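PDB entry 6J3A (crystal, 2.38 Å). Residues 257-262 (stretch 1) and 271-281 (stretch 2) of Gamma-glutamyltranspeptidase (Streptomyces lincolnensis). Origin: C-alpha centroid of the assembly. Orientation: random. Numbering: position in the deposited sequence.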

# COMPACT_ATOMS: atom_id res chain seq x y z
N TYR A 257 -6.44 -1.68 33.21
CA TYR A 257 -5.62 -0.55 32.73
C TYR A 257 -4.37 -0.38 33.59
O TYR A 257 -4.37 -0.72 34.77
N GLU A 258 -3.30 0.15 32.99
CA GLU A 258 -2.03 0.39 33.68
C GLU A 258 -1.29 1.59 33.14
O GLU A 258 -1.51 2.01 32.01
N ALA A 259 -0.40 2.13 33.96
CA ALA A 259 0.56 3.09 33.49
C ALA A 259 1.54 2.29 32.65
O ALA A 259 1.81 1.13 32.96
N PRO A 260 2.08 2.90 31.58
CA PRO A 260 3.14 2.25 30.82
C PRO A 260 4.47 2.30 31.55
O PRO A 260 4.68 3.16 32.40
N ALA A 261 5.36 1.38 31.21
CA ALA A 261 6.78 1.51 31.52
C ALA A 261 7.35 2.46 30.49
O ALA A 261 7.01 2.38 29.31
N THR A 262 8.18 3.39 30.93
CA THR A 262 8.69 4.46 30.06
C THR A 262 10.16 4.71 30.29
O THR A 262 10.68 4.46 31.37
N CYS A 271 7.24 4.38 25.25
CA CYS A 271 6.26 3.75 26.14
C CYS A 271 6.05 2.29 25.77
O CYS A 271 5.88 1.97 24.59
N LYS A 272 6.02 1.44 26.79
CA LYS A 272 5.85 -0.01 26.63
C LYS A 272 4.93 -0.56 27.69
O LYS A 272 4.57 0.14 28.63
N ALA A 273 4.55 -1.82 27.55
CA ALA A 273 3.82 -2.53 28.60
C ALA A 273 4.77 -2.92 29.71
O ALA A 273 5.94 -3.16 29.46
N GLY A 274 4.24 -2.99 30.93
CA GLY A 274 5.01 -3.38 32.13
C GLY A 274 5.69 -4.74 32.05
O GLY A 274 5.39 -5.53 31.15
N PRO A 275 6.56 -5.05 33.02
CA PRO A 275 7.46 -6.22 32.93
C PRO A 275 6.79 -7.61 33.03
O PRO A 275 7.49 -8.62 32.91
N TRP A 276 5.48 -7.65 33.23
CA TRP A 276 4.67 -8.85 32.90
C TRP A 276 4.70 -9.17 31.38
O TRP A 276 4.38 -10.29 30.97
N SER A 277 5.04 -8.18 30.56
CA SER A 277 5.45 -8.40 29.18
C SER A 277 6.97 -8.34 29.09
O SER A 277 7.63 -7.97 30.05
N GLN A 278 7.53 -8.66 27.92
CA GLN A 278 8.94 -8.35 27.64
C GLN A 278 9.18 -6.86 27.32
O GLN A 278 10.32 -6.45 27.08
N GLY A 279 8.10 -6.07 27.29
CA GLY A 279 8.14 -4.66 26.87
C GLY A 279 9.35 -3.87 27.32
O GLY A 279 10.07 -3.28 26.50
N PRO A 280 9.60 -3.87 28.64
CA PRO A 280 10.74 -3.17 29.21
C PRO A 280 12.13 -3.53 28.70
O PRO A 280 13.05 -2.74 28.91
N VAL A 281 12.30 -4.66 28.02
CA VAL A 281 13.60 -5.06 27.50
C VAL A 281 14.10 -4.13 26.39
O VAL A 281 15.32 -3.99 26.19

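Stretch 2 enters as a strand, and Cys271 and Lys272 pair antiparallel with Thr262 and Ala261. Cys271 takes the m rotamer and shares a sheet face with Thr262, whose chi1 is p. Cys271 SG lies 3.9 Å from Thr262 CG2. Its CB also meets Pro260, with Cys271 CB 4.1 Å from Pro260 CB, an apolar contact. The Cys271 CA-H points at the Ala261 carbonyl, with CA to O at 3.5 Å.

Lys272 forms the hydrogen-bonded pair with Ala261. Lys272 N donates to Ala261 O at 2.9 Å, and Ala261 N donates to Lys272 O at 3.0 Å. The side chains of Lys272 and Ala261 lie on the same face. Three successive m angles, then a t, lead the lysine end away from stretch 1, and NZ is satisfied elsewhere in the structure.

Ala273 points its CB away, so only its backbone comes near: Ala273 O is 4.2 Å from Ala261 CB. Gly274 has no side chain, and its CA sits 4.4 Å from Ala261 CB. Gly274 opens a type I turn that closes at Ser277. Pro275, within the turn, makes no contact with stretch 1.

Trp276 starts sideways, but its p rotamer and chi2 of -94° bring the indole nearer. Trp276 NE1 donates to Glu258 OE1 at 2.7 Å, the one side-chain hydrogen bond between the stretches. The carboxylate oxygen lies at the ring edge, near its plane, where the N-H can reach it. Glu258 points toward stretch 2 with chi1 m and chi2 t; its OE2 is bonded elsewhere in the structure.

Ser277, rotamer p, works within its own stretch. Its OG donates to Gly274 O at 2.8 Å and accepts from Gly279 N at 2.8 Å, a capping bond. Gln278 and Val281 are out of reach. Pro280 returns to the contact, with its CG 4.1 Å from Ala261 CB.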

# COMPACT_ATOMS: atom_id res chain seq x y z
CB TYR A 257 -6.42 0.75 32.78
CG TYR A 257 -7.45 0.93 31.69
CD1 TYR A 257 -7.08 1.18 30.36
CD2 TYR A 257 -8.82 0.92 31.99
CE1 TYR A 257 -8.04 1.37 29.37
CE2 TYR A 257 -9.78 1.11 31.01
CZ TYR A 257 -9.39 1.34 29.70
OH TYR A 257 -10.35 1.53 28.73
CB GLU A 258 -1.12 -0.82 33.55
CG GLU A 258 -1.57 -1.97 34.41
CD GLU A 258 -0.79 -3.23 34.18
OE1 GLU A 258 0.31 -3.17 33.58
OE2 GLU A 258 -1.30 -4.28 34.63
CB ALA A 259 1.29 3.75 34.66
CB PRO A 260 3.23 3.10 29.55
CG PRO A 260 2.80 4.46 29.99
CD PRO A 260 1.74 4.22 31.02
CB ALA A 261 7.46 0.16 31.46
CB THR A 262 8.00 5.80 30.33
OG1 THR A 262 8.33 6.23 31.65
CG2 THR A 262 6.47 5.70 30.18
CB CYS A 271 4.91 4.48 26.07
SG CYS A 271 5.05 6.22 26.55
CB LYS A 272 7.21 -0.71 26.77
CG LYS A 272 8.29 -0.24 25.81
CD LYS A 272 7.96 -0.58 24.35
CE LYS A 272 8.20 -2.05 24.05
NZ LYS A 272 7.54 -2.49 22.79
CB ALA A 273 3.14 -3.78 28.04
CB PRO A 275 8.44 -6.01 34.08
CG PRO A 275 7.68 -5.19 35.07
CD PRO A 275 6.54 -4.49 34.38
CB TRP A 276 3.22 -8.74 33.41
CG TRP A 276 2.50 -7.52 32.93
CD1 TRP A 276 2.39 -6.34 33.59
CD2 TRP A 276 1.81 -7.35 31.68
NE1 TRP A 276 1.68 -5.43 32.83
CE2 TRP A 276 1.31 -6.03 31.66
CE3 TRP A 276 1.55 -8.19 30.58
CZ2 TRP A 276 0.57 -5.52 30.58
CZ3 TRP A 276 0.81 -7.68 29.50
CH2 TRP A 276 0.33 -6.36 29.51
CB SER A 277 4.82 -7.34 28.28
OG SER A 277 5.52 -6.11 28.38
CB GLN A 278 9.50 -9.20 26.49
CG GLN A 278 8.92 -8.90 25.10
CD GLN A 278 9.69 -9.55 23.95
OE1 GLN A 278 9.10 -9.90 22.94
NE2 GLN A 278 11.00 -9.68 24.09
CB PRO A 280 10.61 -3.49 30.69
CG PRO A 280 9.13 -3.58 30.90
CD PRO A 280 8.68 -4.34 29.69
CB VAL A 281 13.61 -6.54 27.05
CG1 VAL A 281 13.13 -6.73 25.62
CG2 VAL A 281 15.01 -7.13 27.20